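Local coordinates for protein ubiquitin conjugating enzyme (Agrocybe aegerita, PDB 3WE5) that probably acts as a ubiquitin-conjugating E2 enzyme, carrying activated ubiquitin as a thioester and passing it on toward substrate proteins, at residues 27-35 with 47-56. Residues are numbered along the deposited sequence; the frame is centred on the assembly and turned at random.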
ATOM      1  N   ARG A  27     -24.485 -26.852   2.233  1.00 13.04           N
ATOM      2  CA  ARG A  27     -24.459 -27.606   3.478  1.00  7.55           C
ATOM      3  C   ARG A  27     -23.242 -27.206   4.311  1.00  9.12           C
ATOM      4  O   ARG A  27     -23.346 -27.148   5.520  1.00 12.30           O
ATOM      5  CB  ARG A  27     -24.484 -29.118   3.224  1.00 10.24           C
ATOM      6  CG  ARG A  27     -25.858 -29.591   2.694  1.00 14.57           C
ATOM      7  CD  ARG A  27     -25.886 -31.092   2.551  1.00 16.58           C
ATOM      8  NE  ARG A  27     -25.779 -31.770   3.849  1.00 23.97           N
ATOM      9  CZ  ARG A  27     -26.799 -32.037   4.671  1.00 35.86           C
ATOM     10  NH1 ARG A  27     -28.054 -31.692   4.357  1.00 22.25           N
ATOM     11  NH2 ARG A  27     -26.567 -32.662   5.821  1.00 34.11           N
ATOM     12  N   ARG A  28     -22.121 -26.924   3.655  1.00  8.46           N
ATOM     13  CA  ARG A  28     -20.921 -26.478   4.370  1.00  9.24           C
ATOM     14  C   ARG A  28     -21.229 -25.132   5.031  1.00 11.66           C
ATOM     15  O   ARG A  28     -20.909 -24.900   6.201  1.00 11.26           O
ATOM     16  CB  ARG A  28     -19.764 -26.330   3.376  1.00 13.69           C
ATOM     17  CG  ARG A  28     -18.572 -25.422   3.826  1.00 12.80           C
ATOM     18  CD  ARG A  28     -17.758 -26.016   5.013  1.00 14.00           C
ATOM     19  NE  ARG A  28     -16.786 -25.015   5.413  1.00 13.58           N
ATOM     20  CZ  ARG A  28     -15.461 -25.072   5.258  1.00 16.81           C
ATOM     21  NH1 ARG A  28     -14.859 -26.166   4.825  1.00 15.03           N
ATOM     22  NH2 ARG A  28     -14.723 -24.015   5.593  1.00 15.92           N
ATOM     23  N   LEU A  29     -21.887 -24.252   4.294  1.00 12.23           N
ATOM     24  CA  LEU A  29     -22.244 -22.951   4.864  1.00 11.97           C
ATOM     25  C   LEU A  29     -23.266 -23.070   5.974  1.00 12.94           C
ATOM     26  O   LEU A  29     -23.184 -22.315   6.963  1.00 10.58           O
ATOM     27  CB  LEU A  29     -22.706 -21.966   3.771  1.00 12.84           C
ATOM     28  CG  LEU A  29     -21.494 -21.482   2.961  1.00 13.34           C
ATOM     29  CD1 LEU A  29     -21.956 -20.940   1.610  1.00 15.82           C
ATOM     30  CD2 LEU A  29     -20.704 -20.412   3.728  1.00 15.15           C
ATOM     31  N   ALA A  30     -24.214 -24.008   5.859  1.00  9.31           N
ATOM     32  CA  ALA A  30     -25.169 -24.259   6.928  1.00  9.25           C
ATOM     33  C   ALA A  30     -24.470 -24.711   8.184  1.00 14.26           C
ATOM     34  O   ALA A  30     -24.880 -24.350   9.280  1.00 10.74           O
ATOM     35  CB  ALA A  30     -26.190 -25.307   6.551  1.00 11.37           C
ATOM     36  N   LYS A  31     -23.434 -25.529   8.021  1.00 11.56           N
ATOM     37  CA  LYS A  31     -22.710 -26.006   9.196  1.00 11.20           C
ATOM     38  C   LYS A  31     -21.957 -24.852   9.846  1.00 14.10           C
ATOM     39  O   LYS A  31     -21.929 -24.756  11.074  1.00 13.74           O
ATOM     40  CB  LYS A  31     -21.766 -27.182   8.866  1.00 13.87           C
ATOM     41  CG  LYS A  31     -21.031 -27.655  10.127  1.00 19.36           C
ATOM     42  CD  LYS A  31     -20.714 -29.125  10.145  1.00 38.57           C
ATOM     43  CE  LYS A  31     -20.210 -29.519  11.541  1.00 42.90           C
ATOM     44  NZ  LYS A  31     -19.070 -28.660  11.956  1.00 49.99           N
ATOM     45  N   GLU A  32     -21.362 -23.970   9.048  1.00 13.12           N
ATOM     46  CA  GLU A  32     -20.667 -22.819   9.630  1.00 10.12           C
ATOM     47  C   GLU A  32     -21.657 -21.944  10.368  1.00  9.84           C
ATOM     48  O   GLU A  32     -21.335 -21.399  11.429  1.00 12.41           O
ATOM     49  CB  GLU A  32     -19.933 -22.012   8.566  1.00 10.73           C
ATOM     50  CG  GLU A  32     -18.788 -22.773   7.867  1.00 11.33           C
ATOM     51  CD  GLU A  32     -17.792 -21.862   7.172  1.00 13.23           C
ATOM     52  OE1 GLU A  32     -17.516 -20.695   7.601  1.00 12.46           O
ATOM     53  OE2 GLU A  32     -17.261 -22.266   6.110  1.00 18.58           O
ATOM     54  N   LEU A  33     -22.854 -21.787   9.809  1.00  9.60           N
ATOM     55  CA  LEU A  33     -23.870 -20.963  10.461  1.00 11.87           C
ATOM     56  C   LEU A  33     -24.331 -21.596  11.757  1.00 11.31           C
ATOM     57  O   LEU A  33     -24.569 -20.884  12.743  1.00 12.59           O
ATOM     58  CB  LEU A  33     -25.085 -20.748   9.542  1.00 11.22           C
ATOM     59  CG  LEU A  33     -26.167 -19.813  10.073  1.00 14.26           C
ATOM     60  CD1 LEU A  33     -25.578 -18.435  10.242  1.00 16.28           C
ATOM     61  CD2 LEU A  33     -27.338 -19.760   9.063  1.00 16.18           C
ATOM     62  N   ARG A  34     -24.510 -22.922  11.759  1.00 12.21           N
ATOM     63  CA  ARG A  34     -24.875 -23.666  12.959  1.00 12.59           C
ATOM     64  C   ARG A  34     -23.829 -23.430  14.042  1.00 13.29           C
ATOM     65  O   ARG A  34     -24.178 -23.186  15.208  1.00 12.97           O
ATOM     66  CB  ARG A  34     -24.949 -25.160  12.624  1.00 11.69           C
ATOM     67  CG  ARG A  34     -25.336 -26.108  13.746  1.00 13.70           C
ATOM     68  CD  ARG A  34     -25.421 -27.562  13.184  1.00 16.59           C
ATOM     69  NE  ARG A  34     -26.529 -27.679  12.227  1.00 23.21           N
ATOM     70  CZ  ARG A  34     -26.420 -27.940  10.914  1.00 37.76           C
ATOM     71  NH1 ARG A  34     -25.245 -28.147  10.311  1.00 22.47           N
ATOM     72  NH2 ARG A  34     -27.523 -28.000  10.185  1.00 32.59           N
ATOM     73  N   GLU A  35     -22.560 -23.484  13.656  1.00 12.00           N
ATOM     74  CA  GLU A  35     -21.485 -23.275  14.639  1.00 12.59           C
ATOM     75  C   GLU A  35     -21.438 -21.848  15.171  1.00 14.83           C
ATOM     76  O   GLU A  35     -21.194 -21.656  16.363  1.00 17.58           O
ATOM     77  CB  GLU A  35     -20.136 -23.739  14.098  1.00 15.93           C
ATOM     78  CG  GLU A  35     -20.107 -25.236  13.731  1.00 22.53           C
ATOM     79  CD  GLU A  35     -20.503 -26.169  14.873  1.00 41.43           C
ATOM     80  OE1 GLU A  35     -20.142 -25.891  16.038  1.00 61.61           O
ATOM     81  OE2 GLU A  35     -21.174 -27.192  14.600  1.00 58.18           O
ATOM     82  N   LEU A  47     -22.393 -11.383  13.902  1.00 13.88           N
ATOM     83  CA  LEU A  47     -23.207 -11.745  12.716  1.00 11.31           C
ATOM     84  C   LEU A  47     -24.461 -10.885  12.676  1.00 12.44           C
ATOM     85  O   LEU A  47     -25.222 -10.860  13.655  1.00 15.63           O
ATOM     86  CB  LEU A  47     -23.572 -13.234  12.764  1.00 10.43           C
ATOM     87  CG  LEU A  47     -24.494 -13.705  11.620  1.00 13.41           C
ATOM     88  CD1 LEU A  47     -23.748 -13.597  10.313  1.00 14.28           C
ATOM     89  CD2 LEU A  47     -24.905 -15.135  11.864  1.00 13.09           C
ATOM     90  N   VAL A  48     -24.636 -10.155  11.569  1.00 10.56           N
ATOM     91  CA  VAL A  48     -25.760  -9.224  11.352  1.00 10.58           C
ATOM     92  C   VAL A  48     -26.819  -9.808  10.414  1.00 15.21           C
ATOM     93  O   VAL A  48     -28.012  -9.603  10.622  1.00 17.04           O
ATOM     94  CB  VAL A  48     -25.227  -7.866  10.845  1.00 16.56           C
ATOM     95  CG1 VAL A  48     -26.343  -6.995  10.279  1.00 20.77           C
ATOM     96  CG2 VAL A  48     -24.520  -7.159  11.997  1.00 25.99           C
ATOM     97  N   ASP A  49     -26.396 -10.575   9.422  1.00 14.13           N
ATOM     98  CA  ASP A  49     -27.369 -11.133   8.482  1.00 11.74           C
ATOM     99  C   ASP A  49     -26.774 -12.371   7.821  1.00 10.33           C
ATOM    100  O   ASP A  49     -25.624 -12.351   7.358  1.00 11.42           O
ATOM    101  CB  ASP A  49     -27.706 -10.095   7.413  1.00 13.13           C
ATOM    102  CG  ASP A  49     -28.751 -10.606   6.444  1.00 19.96           C
ATOM    103  OD1 ASP A  49     -28.407 -11.467   5.589  1.00 19.16           O
ATOM    104  OD2 ASP A  49     -29.911 -10.161   6.549  1.00 24.38           O
ATOM    105  N   ALA A  50     -27.527 -13.463   7.857  1.00 11.84           N
ATOM    106  CA  ALA A  50     -27.175 -14.683   7.125  1.00 11.46           C
ATOM    107  C   ALA A  50     -28.472 -15.247   6.555  1.00 10.13           C
ATOM    108  O   ALA A  50     -28.904 -16.354   6.908  1.00 11.91           O
ATOM    109  CB  ALA A  50     -26.506 -15.694   8.029  1.00 11.96           C
ATOM    110  N   SER A  51     -29.100 -14.446   5.708  1.00  9.71           N
ATOM    111  CA  SER A  51     -30.480 -14.756   5.306  1.00 12.32           C
ATOM    112  C   SER A  51     -30.581 -15.731   4.155  1.00 14.58           C
ATOM    113  O   SER A  51     -31.679 -16.210   3.833  1.00 14.24           O
ATOM    114  CB  SER A  51     -31.208 -13.470   4.977  1.00 16.71           C
ATOM    115  OG  SER A  51     -31.361 -12.728   6.170  1.00 14.30           O
ATOM    116  N   ASP A  52     -29.433 -16.033   3.558  1.00 13.63           N
ATOM    117  CA  ASP A  52     -29.335 -17.098   2.559  1.00 12.88           C
ATOM    118  C   ASP A  52     -27.941 -17.656   2.653  1.00 17.32           C
ATOM    119  O   ASP A  52     -27.215 -17.338   3.598  1.00 13.90           O
ATOM    120  CB  ASP A  52     -29.612 -16.574   1.121  1.00 15.60           C
ATOM    121  CG  ASP A  52     -28.660 -15.453   0.662  1.00 22.19           C
ATOM    122  OD1 ASP A  52     -27.515 -15.241   1.178  1.00 20.76           O
ATOM    123  OD2 ASP A  52     -29.077 -14.732  -0.276  1.00 29.12           O
ATOM    124  N   PHE A  53     -27.547 -18.463   1.674  1.00 11.41           N
ATOM    125  CA  PHE A  53     -26.164 -18.946   1.639  1.00 15.71           C
ATOM    126  C   PHE A  53     -25.340 -18.379   0.481  1.00 18.13           C
ATOM    127  O   PHE A  53     -24.398 -19.010  -0.015  1.00 19.05           O
ATOM    128  CB  PHE A  53     -26.127 -20.482   1.742  1.00 19.97           C
ATOM    129  CG  PHE A  53     -26.714 -20.990   3.028  1.00 17.41           C
ATOM    130  CD1 PHE A  53     -26.051 -20.749   4.233  1.00 17.03           C
ATOM    131  CD2 PHE A  53     -27.952 -21.605   3.059  1.00 20.17           C
ATOM    132  CE1 PHE A  53     -26.582 -21.179   5.428  1.00 16.41           C
ATOM    133  CE2 PHE A  53     -28.500 -22.040   4.265  1.00 19.08           C
ATOM    134  CZ  PHE A  53     -27.820 -21.819   5.456  1.00 20.53           C
ATOM    135  N   SER A  54     -25.680 -17.156   0.090  1.00 15.53           N
ATOM    136  CA  SER A  54     -24.974 -16.436  -0.950  1.00 15.11           C
ATOM    137  C   SER A  54     -24.265 -15.193  -0.434  1.00 14.02           C
ATOM    138  O   SER A  54     -23.232 -14.794  -0.966  1.00 14.67           O
ATOM    139  CB  SER A  54     -25.940 -16.023  -2.054  1.00 22.61           C
ATOM    140  OG  SER A  54     -26.494 -17.182  -2.647  1.00 25.03           O
ATOM    141  N   LYS A  55     -24.852 -14.543   0.569  1.00 14.21           N
ATOM    142  CA  LYS A  55     -24.270 -13.303   1.092  1.00 11.32           C
ATOM    143  C   LYS A  55     -24.547 -13.183   2.587  1.00 12.79           C
ATOM    144  O   LYS A  55     -25.702 -13.229   3.009  1.00 13.85           O
ATOM    145  CB  LYS A  55     -24.836 -12.063   0.359  1.00 14.25           C
ATOM    146  CG  LYS A  55     -24.132 -10.757   0.726  1.00 19.23           C
ATOM    147  CD  LYS A  55     -24.582  -9.591  -0.176  1.00 24.37           C
ATOM    148  CE  LYS A  55     -26.047  -9.262   0.028  1.00 40.61           C
ATOM    149  NZ  LYS A  55     -26.336  -8.856   1.443  1.00 45.48           N
ATOM    150  N   TRP A  56     -23.478 -12.986   3.370  1.00 11.20           N
ATOM    151  CA  TRP A  56     -23.606 -12.747   4.811  1.00 10.27           C
ATOM    152  C   TRP A  56     -22.958 -11.416   5.184  1.00 10.45           C
ATOM    153  O   TRP A  56     -22.024 -10.939   4.528  1.00 10.47           O
ATOM    154  CB  TRP A  56     -22.892 -13.856   5.615  1.00  9.65           C
ATOM    155  CG  TRP A  56     -23.480 -15.243   5.533  1.00 10.25           C
ATOM    156  CD1 TRP A  56     -24.602 -15.648   4.848  1.00 10.41           C
ATOM    157  CD2 TRP A  56     -22.962 -16.402   6.187  1.00 12.40           C
ATOM    158  NE1 TRP A  56     -24.805 -17.005   5.036  1.00 11.62           N
ATOM    159  CE2 TRP A  56     -23.810 -17.489   5.858  1.00 12.04           C
ATOM    160  CE3 TRP A  56     -21.856 -16.627   7.028  1.00 14.22           C
ATOM    161  CZ2 TRP A  56     -23.576 -18.799   6.324  1.00 13.17           C
ATOM    162  CZ3 TRP A  56     -21.618 -17.930   7.488  1.00 13.49           C
ATOM    163  CH2 TRP A  56     -22.492 -19.003   7.147  1.00 15.24           C
TER
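Leu33 and Leu29, one helical turn apart on helix 24-39, pack against Trp56 and Phe53 of the first beta hairpin. All direct contacts are apolar or van der Waals; no hydrogen bond joins the two segments.

Leu33 touches four residues of 47-56. Its CG lies anti to the backbone N (chi1 -176°), and the two methyls part. CD1 meets Ala50 CB at 3.6 Å and Leu47 CD2 at 3.7 Å. CD2 turns to the Phe53 ring, 4.0 Å from CE1. Leu33 CB lies 3.9 Å from Trp56 CH2. Leu29 CB sits 3.6 Å from Phe53 CD1, and the two side chains run past each other in opposite directions. The same phenyl ring lies against the helix backbone, with CE1 3.7 Å from Ala30 CA.

Trp56 enters with the benzene end of its indole. CH2 comes within 3.4 Å of Leu29 O, which lies in the ring plane at the edge. Leu29 CD2 and Ala50 CB lie over opposite faces, Ala50 CB offset toward the rim. Phe79 meets the indole edge-to-face.

Trp56 NE1 donates to Asp52 O (2.8 Å), nearly in the indole plane, which fixes the rotation of the ring. Asp52 OD1 accepts from Ser54 N, closing an Asx turn; with Lys55 N added, the two bonds form an Asx motif in the hairpin loop. On the helix, Arg28 NE and NH2 both grip Glu32 OE2, which also bonds Tyr83 OH.

The contact joins the N-terminal helix to the first beta hairpin, both its connecting loop and its strands 45-49 and 55-61, as in the ubiquitin-conjugating (UBC) fold of E2 enzymes.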